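PDB 2YHG: cellulose-binding protein from Saccharophagus degradans, which is of unsettled function but probably acts on carbohydrates, the modelled C-terminal part pairing a nucleoside hydrolase-like domain with a smaller beta domain. Local coordinates for residues Leu180-Ile185 and Leu202-Ala207; Thr156-Val161 and Gly192-Lys197. All blocks are in the same frame, centred on the assembly; numbering follows the deposited sequence.

Interaction 1 of 2, residues Leu180-Ile185 and Leu202-Ala207; sequences LRVYDI and LIYIRA
Val182 lies over one face of the Tyr204 ring, its CG1 touching CE2 at 3.7 Å in a CH-pi contact that sits off-centre. The other branch, CG2, leans on CD2 of Leu202. Further along the same face Asp184 puts one carboxylate oxygen between two donors: OD2 accepts from Tyr204 OH at 2.7 Å and from Arg206 NE at 2.8 Å, the latter a salt bridge with an N-H...O angle of 163°. The two arrive from opposite faces of the carboxylate, both well out of its plane, while OD2 lies almost in the plane of the guanidinium; Arg206 NH2 adds a weak bond. With CG anti to the backbone N (chi1 164°), Asp184 also sends OD1 to the backbone N of Gly187, which helps fix the rotation of the group. Asp288 is a second anionic partner of Arg206, through NH1, so the positive charge is probably shared between the two carboxylates.

On the other face of the sheet Ile205 CG2 stands almost centrally over the Tyr183 ring, 4.1 Å from its centroid, and Ala207 CB packs against Tyr183 OH, whose polar partner is Gly268 O. Backbone bonds alternate between the strands, from Val182 N to Ile203 O (3.0 Å) through to Ala207 N to Asp184 O (2.9 Å). A water bridges Leu180 O and Ile203 N. This is the parallel strand pair of a right-handed beta-alpha-beta unit whose crossover is helix 190-198, at the edge of the six-stranded parallel sheet of the nucleoside hydrolase-like domain.

Interaction 2 of 2, residues Thr156-Val161 and Gly192-Lys197; sequences TIAQAV and GTWLAK
Leu195 reaches across from helix 190-198 to helix 155-167. Its CB leaves the backbone toward the other helix, and CG, anti to the carbonyl carbon (chi1 -76°), comes down on Ala158, 4.2 Å from that residue's CB. There the side chain forks along the opposing helix. CD1 turns toward the N-terminal side, meeting CG2 of Ile157 at 3.9 Å and lying equally close to the backbone N of Ala158; the Leu195 and Ile157 side chains cross at about a right angle. CD2 goes the other way and rests on Val161, 3.8 Å from both its CG2 and its CB, with CG1 slightly farther. The leucine thus straddles Ala158, whose small methyl lets the helices come close, with Ala158 CA 6.4 Å from Leu195 CA.

Both helices flank the parallel sheet of the nucleoside hydrolase-like domain, each following a strand in its beta-alpha-beta succession, and the axes of these short helical segments pass 9.3 Å apart at 43°. No hydrogen bond joins the two segments. Ile157 also reaches Ala148 and Cys150 of strand 146-150, placing this end of the contact against the sheet. Trp194 closes the other side: its six-membered ring brings CE3 to 4.0 Å from Ala158 CB, while CZ3 lies obliquely near Ala158 O. Phe199 meets the indole edge-to-face, and Met119 packs on it from a loop.

Along the chain the segments alternate: helix 155-167, strand 180-185, helix 190-198, strand 203-207. The helix pair of interaction 2 therefore interlocks with the strand pair of interaction 1, and all four pieces belong to the nucleoside hydrolase-like domain. The centres of the two interactions lie about 10 Å apart, a helix layer packed over one face of the parallel sheet, near its 203-207 edge. Arg206 NH2 and Thr193 OG1 probably form a hydrogen bond between the layers, Tyr204 OH packs on Gly192, and Leu180 touches Val161. Helix 190-198 serves both contacts, as the crossover of one and a partner in the other. Ile185, at the C-terminal end of strand 180-185, borders a calcium site that includes Asp244 and Trp151.

Interaction 1 of 2, residues Leu180-Ile185 and Leu202-Ala207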
ATOM      1  N   LEU A 180       1.202   1.694  15.144  1.00  8.27           N
ATOM      2  CA  LEU A 180       1.087   2.611  14.006  1.00  7.78           C
ATOM      3  C   LEU A 180       2.227   2.340  13.023  1.00  7.12           C
ATOM      4  O   LEU A 180       3.307   1.907  13.418  1.00  7.75           O
ATOM      5  CB  LEU A 180       1.154   4.036  14.540  1.00  7.64           C
ATOM      6  CG  LEU A 180       0.920   5.191  13.559  1.00  8.33           C
ATOM      7  CD1 LEU A 180      -0.433   5.126  12.892  1.00  9.86           C
ATOM      8  CD2 LEU A 180       1.129   6.495  14.301  1.00  9.56           C
ATOM      9  N   ARG A 181       1.991   2.669  11.749  1.00  7.27           N
ATOM     10  CA  ARG A 181       3.035   2.760  10.738  1.00  7.45           C
ATOM     11  C   ARG A 181       2.686   3.940   9.854  1.00  6.58           C
ATOM     12  O   ARG A 181       1.495   4.213   9.655  1.00  7.51           O
ATOM     13  CB  ARG A 181       3.181   1.532   9.866  1.00  9.32           C
ATOM     14  CG  ARG A 181       3.749   0.299  10.568  1.00 10.44           C
ATOM     15  CD  ARG A 181       2.610  -0.592  10.983  1.00 10.05           C
ATOM     16  NE  ARG A 181       3.136  -1.863  11.570  1.00  9.72           N
ATOM     17  CZ  ARG A 181       3.455  -2.027  12.851  1.00  9.06           C
ATOM     18  NH1 ARG A 181       3.338  -1.052  13.722  1.00  8.56           N
ATOM     19  NH2 ARG A 181       3.716  -3.245  13.276  1.00 10.19           N
ATOM     20  N   VAL A 182       3.695   4.634   9.349  1.00  6.24           N
ATOM     21  CA  VAL A 182       3.466   5.762   8.463  1.00  6.07           C
ATOM     22  C   VAL A 182       4.109   5.502   7.112  1.00  5.62           C
ATOM     23  O   VAL A 182       5.284   5.128   7.027  1.00  6.32           O
ATOM     24  CB  VAL A 182       4.020   7.076   9.074  1.00  6.88           C
ATOM     25  CG1 VAL A 182       3.892   8.247   8.092  1.00  7.69           C
ATOM     26  CG2 VAL A 182       3.287   7.399  10.387  1.00  8.03           C
ATOM     27  N   TYR A 183       3.331   5.773   6.053  1.00  5.64           N
ATOM     28  CA  TYR A 183       3.854   5.790   4.677  1.00  5.67           C
ATOM     29  C   TYR A 183       3.639   7.210   4.159  1.00  5.40           C
ATOM     30  O   TYR A 183       2.516   7.624   3.903  1.00  5.70           O
ATOM     31  CB  TYR A 183       3.141   4.745   3.795  1.00  6.27           C
ATOM     32  CG  TYR A 183       3.845   4.454   2.495  1.00  5.78           C
ATOM     33  CD1 TYR A 183       4.032   5.438   1.532  1.00  5.89           C
ATOM     34  CD2 TYR A 183       4.295   3.186   2.191  1.00  6.46           C
ATOM     35  CE1 TYR A 183       4.613   5.139   0.319  1.00  6.26           C
ATOM     36  CE2 TYR A 183       4.901   2.879   0.958  1.00  5.89           C
ATOM     37  CZ  TYR A 183       5.053   3.879   0.028  1.00  5.64           C
ATOM     38  OH  TYR A 183       5.610   3.669  -1.220  1.00  6.90           O
ATOM     39  N   ASP A 184       4.751   7.940   4.062  1.00  5.90           N
ATOM     40  CA  ASP A 184       4.797   9.348   3.652  1.00  5.36           C
ATOM     41  C   ASP A 184       5.273   9.398   2.207  1.00  5.38           C
ATOM     42  O   ASP A 184       6.367   8.939   1.901  1.00  5.94           O
ATOM     43  CB  ASP A 184       5.772  10.054   4.596  1.00  5.68           C
ATOM     44  CG  ASP A 184       6.276  11.405   4.148  1.00  5.93           C
ATOM     45  OD1 ASP A 184       5.741  11.962   3.171  1.00  6.94           O
ATOM     46  OD2 ASP A 184       7.227  11.909   4.831  1.00  6.49           O
ATOM     47  N   ILE A 185       4.465   9.961   1.312  1.00  5.46           N
ATOM     48  CA  ILE A 185       4.897  10.187  -0.063  1.00  5.75           C
ATOM     49  C   ILE A 185       5.705  11.486  -0.134  1.00  5.75           C
ATOM     50  O   ILE A 185       5.158  12.577   0.032  1.00  6.16           O
ATOM     51  CB  ILE A 185       3.704  10.257  -1.029  1.00  6.08           C
ATOM     52  CG1 ILE A 185       2.959   8.907  -1.067  1.00  6.64           C
ATOM     53  CG2 ILE A 185       4.202  10.694  -2.422  1.00  6.76           C
ATOM     54  CD1 ILE A 185       3.625   7.856  -1.947  1.00  7.32           C
ATOM     55  N   LEU A 202       8.776   4.464  15.713  1.00  8.53           N
ATOM     56  CA  LEU A 202       7.697   4.431  14.748  1.00  8.30           C
ATOM     57  C   LEU A 202       8.221   3.976  13.398  1.00  7.68           C
ATOM     58  O   LEU A 202       9.141   4.593  12.867  1.00  9.13           O
ATOM     59  CB  LEU A 202       7.097   5.827  14.632  1.00  7.62           C
ATOM     60  CG  LEU A 202       6.000   6.048  13.614  1.00  8.37           C
ATOM     61  CD1 LEU A 202       4.792   5.157  13.860  1.00  9.48           C
ATOM     62  CD2 LEU A 202       5.627   7.507  13.590  1.00  9.68           C
ATOM     63  N   ILE A 203       7.648   2.930  12.805  1.00  7.84           N
ATOM     64  CA  ILE A 203       7.998   2.538  11.450  1.00  7.32           C
ATOM     65  C   ILE A 203       7.524   3.635  10.511  1.00  6.85           C
ATOM     66  O   ILE A 203       6.347   3.945  10.456  1.00  7.75           O
ATOM     67  CB  ILE A 203       7.355   1.179  11.080  1.00  8.71           C
ATOM     68  CG1 ILE A 203       7.947   0.073  11.959  1.00  9.19           C
ATOM     69  CG2 ILE A 203       7.558   0.885   9.603  1.00  9.86           C
ATOM     70  CD1 ILE A 203       7.205  -1.250  11.847  1.00 13.09           C
ATOM     71  N   TYR A 204       8.461   4.230   9.788  1.00  6.70           N
ATOM     72  CA  TYR A 204       8.215   5.452   9.007  1.00  6.75           C
ATOM     73  C   TYR A 204       8.953   5.323   7.676  1.00  6.40           C
ATOM     74  O   TYR A 204      10.174   5.208   7.657  1.00  6.83           O
ATOM     75  CB  TYR A 204       8.701   6.690   9.778  1.00  6.76           C
ATOM     76  CG  TYR A 204       8.310   7.989   9.164  1.00  6.30           C
ATOM     77  CD1 TYR A 204       8.837   8.405   7.952  1.00  6.68           C
ATOM     78  CD2 TYR A 204       7.409   8.821   9.790  1.00  6.97           C
ATOM     79  CE1 TYR A 204       8.432   9.594   7.372  1.00  6.30           C
ATOM     80  CE2 TYR A 204       6.996  10.000   9.213  1.00  6.69           C
ATOM     81  CZ  TYR A 204       7.505  10.393   8.007  1.00  6.14           C
ATOM     82  OH  TYR A 204       7.085  11.586   7.471  1.00  7.11           O
ATOM     83  N   ILE A 205       8.187   5.329   6.599  1.00  6.24           N
ATOM     84  CA  ILE A 205       8.695   5.339   5.237  1.00  5.68           C
ATOM     85  C   ILE A 205       8.479   6.705   4.624  1.00  5.65           C
ATOM     86  O   ILE A 205       7.364   7.234   4.682  1.00  6.39           O
ATOM     87  CB  ILE A 205       7.912   4.298   4.369  1.00  6.25           C
ATOM     88  CG1 ILE A 205       8.174   2.875   4.845  1.00  7.92           C
ATOM     89  CG2 ILE A 205       8.232   4.488   2.889  1.00  8.04           C
ATOM     90  CD1 ILE A 205       7.210   1.866   4.285  1.00  7.92           C
ATOM     91  N   ARG A 206       9.524   7.310   4.054  1.00  5.59           N
ATOM     92  CA  ARG A 206       9.395   8.466   3.165  1.00  5.74           C
ATOM     93  C   ARG A 206       9.789   7.992   1.776  1.00  5.87           C
ATOM     94  O   ARG A 206      10.978   7.875   1.468  1.00  6.66           O
ATOM     95  CB  ARG A 206      10.199   9.686   3.622  1.00  5.81           C
ATOM     96  CG  ARG A 206      10.086  10.879   2.712  1.00  6.04           C
ATOM     97  CD  ARG A 206      10.689  12.165   3.265  1.00  6.26           C
ATOM     98  NE  ARG A 206       9.826  12.748   4.278  1.00  6.00           N
ATOM     99  CZ  ARG A 206      10.095  13.867   4.943  1.00  5.51           C
ATOM    100  NH1 ARG A 206      11.292  14.428   4.875  1.00  6.38           N
ATOM    101  NH2 ARG A 206       9.156  14.437   5.695  1.00  6.43           N
ATOM    102  N   ALA A 207       8.796   7.650   0.975  1.00  5.56           N
ATOM    103  CA  ALA A 207       9.020   7.097  -0.351  1.00  6.41           C
ATOM    104  C   ALA A 207       9.262   8.209  -1.345  1.00  6.17           C
ATOM    105  O   ALA A 207       8.499   9.186  -1.387  1.00  7.79           O
ATOM    106  CB  ALA A 207       7.821   6.277  -0.784  1.00  7.05           C
TER
HETATM  107  O   HOH W   1       5.742   1.500  14.541  1.00 10.34           O

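Interaction 2 of 2, residues Thr156-Val161 and Gly192-Lys197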
ATOM      1  N   THR A 156      -1.819  15.553  10.243  1.00  5.65           N
ATOM      2  CA  THR A 156      -2.972  14.978  10.947  1.00  5.97           C
ATOM      3  C   THR A 156      -2.538  13.803  11.797  1.00  6.17           C
ATOM      4  O   THR A 156      -3.050  13.575  12.903  1.00  6.83           O
ATOM      5  CB  THR A 156      -4.093  14.596   9.976  1.00  6.16           C
ATOM      6  OG1 THR A 156      -4.437  15.712   9.134  1.00  6.56           O
ATOM      7  CG2 THR A 156      -5.328  14.175  10.717  1.00  7.24           C
ATOM      8  N   ILE A 157      -1.567  13.041  11.312  1.00  5.95           N
ATOM      9  CA  ILE A 157      -0.946  11.968  12.079  1.00  6.36           C
ATOM     10  C   ILE A 157      -0.170  12.595  13.254  1.00  6.42           C
ATOM     11  O   ILE A 157      -0.246  12.102  14.399  1.00  7.02           O
ATOM     12  CB  ILE A 157      -0.028  11.106  11.214  1.00  6.47           C
ATOM     13  CG1 ILE A 157      -0.733  10.596   9.957  1.00  7.66           C
ATOM     14  CG2 ILE A 157       0.494   9.931  12.050  1.00  7.75           C
ATOM     15  CD1 ILE A 157       0.182   9.952   8.925  1.00  9.04           C
ATOM     16  N   ALA A 158       0.582  13.659  12.982  1.00  6.85           N
ATOM     17  CA  ALA A 158       1.349  14.319  14.051  1.00  6.65           C
ATOM     18  C   ALA A 158       0.402  14.865  15.138  1.00  6.84           C
ATOM     19  O   ALA A 158       0.743  14.755  16.313  1.00  7.42           O
ATOM     20  CB  ALA A 158       2.225  15.406  13.490  1.00  7.46           C
ATOM     21  N   GLN A 159      -0.743  15.414  14.768  1.00  6.56           N
ATOM     22  CA  GLN A 159      -1.661  15.925  15.794  1.00  6.87           C
ATOM     23  C   GLN A 159      -2.154  14.759  16.676  1.00  7.34           C
ATOM     24  O   GLN A 159      -2.259  14.901  17.898  1.00  8.08           O
ATOM     25  CB  GLN A 159      -2.844  16.645  15.173  1.00  6.84           C
ATOM     26  CG  GLN A 159      -3.876  17.115  16.182  1.00  7.75           C
ATOM     27  CD  GLN A 159      -3.355  18.198  17.108  1.00  7.72           C
ATOM     28  OE1 GLN A 159      -2.357  18.841  16.823  1.00  8.39           O
ATOM     29  NE2 GLN A 159      -4.030  18.411  18.260  1.00  9.31           N
ATOM     30  N   ALA A 160      -2.462  13.621  16.066  1.00  7.12           N
ATOM     31  CA  ALA A 160      -2.899  12.435  16.821  1.00  7.67           C
ATOM     32  C   ALA A 160      -1.817  12.034  17.827  1.00  7.97           C
ATOM     33  O   ALA A 160      -2.087  11.823  19.012  1.00  8.50           O
ATOM     34  CB  ALA A 160      -3.180  11.302  15.861  1.00  8.38           C
ATOM     35  N   VAL A 161      -0.591  11.865  17.344  1.00  7.67           N
ATOM     36  CA  VAL A 161       0.508  11.441  18.221  1.00  8.07           C
ATOM     37  C   VAL A 161       0.796  12.504  19.291  1.00  8.15           C
ATOM     38  O   VAL A 161       1.005  12.167  20.458  1.00  8.87           O
ATOM     39  CB  VAL A 161       1.771  11.111  17.370  1.00  7.82           C
ATOM     40  CG1 VAL A 161       2.981  10.901  18.274  1.00  9.41           C
ATOM     41  CG2 VAL A 161       1.531   9.932  16.472  1.00  8.17           C
ATOM     42  N   GLY A 192       5.801  15.299   9.332  1.00  6.49           N
ATOM     43  CA  GLY A 192       6.341  13.956   9.164  1.00  7.03           C
ATOM     44  C   GLY A 192       7.738  13.866   9.714  1.00  5.99           C
ATOM     45  O   GLY A 192       8.107  12.896  10.375  1.00  6.54           O
ATOM     46  N   THR A 193       8.552  14.868   9.444  1.00  5.99           N
ATOM     47  CA  THR A 193       9.926  14.897   9.955  1.00  6.24           C
ATOM     48  C   THR A 193       9.928  14.957  11.484  1.00  5.98           C
ATOM     49  O   THR A 193      10.712  14.249  12.130  1.00  6.41           O
ATOM     50  CB  THR A 193      10.711  16.053   9.338  1.00  6.20           C
ATOM     51  OG1 THR A 193      10.365  16.124   7.943  1.00  7.03           O
ATOM     52  CG2 THR A 193      12.173  15.822   9.530  1.00  6.65           C
ATOM     53  N   TRP A 194       9.043  15.769  12.055  1.00  5.94           N
ATOM     54  CA  TRP A 194       8.896  15.835  13.502  1.00  6.53           C
ATOM     55  C   TRP A 194       8.584  14.447  14.079  1.00  6.69           C
ATOM     56  O   TRP A 194       9.159  14.031  15.093  1.00  7.19           O
ATOM     57  CB  TRP A 194       7.808  16.829  13.868  1.00  6.36           C
ATOM     58  CG  TRP A 194       7.561  16.955  15.334  1.00  7.62           C
ATOM     59  CD1 TRP A 194       8.201  17.787  16.222  1.00  8.01           C
ATOM     60  CD2 TRP A 194       6.556  16.281  16.074  1.00  7.89           C
ATOM     61  NE1 TRP A 194       7.688  17.631  17.481  1.00  9.47           N
ATOM     62  CE2 TRP A 194       6.668  16.716  17.423  1.00  9.25           C
ATOM     63  CE3 TRP A 194       5.510  15.430  15.731  1.00  9.37           C
ATOM     64  CZ2 TRP A 194       5.812  16.266  18.423  1.00 11.59           C
ATOM     65  CZ3 TRP A 194       4.628  15.018  16.724  1.00 11.39           C
ATOM     66  CH2 TRP A 194       4.795  15.426  18.059  1.00 11.88           C
ATOM     67  N   LEU A 195       7.702  13.699  13.396  1.00  6.47           N
ATOM     68  CA  LEU A 195       7.399  12.346  13.841  1.00  6.89           C
ATOM     69  C   LEU A 195       8.606  11.437  13.814  1.00  6.69           C
ATOM     70  O   LEU A 195       8.886  10.710  14.784  1.00  7.50           O
ATOM     71  CB  LEU A 195       6.289  11.721  12.981  1.00  7.00           C
ATOM     72  CG  LEU A 195       4.860  12.207  13.250  1.00  7.19           C
ATOM     73  CD1 LEU A 195       3.933  11.796  12.125  1.00  8.28           C
ATOM     74  CD2 LEU A 195       4.362  11.673  14.584  1.00  9.51           C
ATOM     75  N   ALA A 196       9.331  11.416  12.700  1.00  6.46           N
ATOM     76  CA  ALA A 196      10.475  10.507  12.558  1.00  6.84           C
ATOM     77  C   ALA A 196      11.560  10.834  13.577  1.00  6.60           C
ATOM     78  O   ALA A 196      12.195   9.927  14.106  1.00  7.95           O
ATOM     79  CB  ALA A 196      11.013  10.578  11.141  1.00  7.60           C
ATOM     80  N   LYS A 197      11.767  12.114  13.843  1.00  6.98           N
ATOM     81  CA  LYS A 197      12.783  12.537  14.800  1.00  7.17           C
ATOM     82  C   LYS A 197      12.370  12.183  16.224  1.00  7.72           C
ATOM     83  O   LYS A 197      13.206  11.733  17.030  1.00  8.84           O
ATOM     84  CB  LYS A 197      12.999  14.052  14.659  1.00  7.41           C
ATOM     85  CG  LYS A 197      13.933  14.683  15.681  1.00  8.31           C
ATOM     86  CD  LYS A 197      15.314  14.080  15.656  1.00  8.72           C
ATOM     87  CE  LYS A 197      16.310  14.972  16.391  1.00  9.87           C
ATOM     88  NZ  LYS A 197      17.655  14.391  16.357  1.00 11.91           N
TER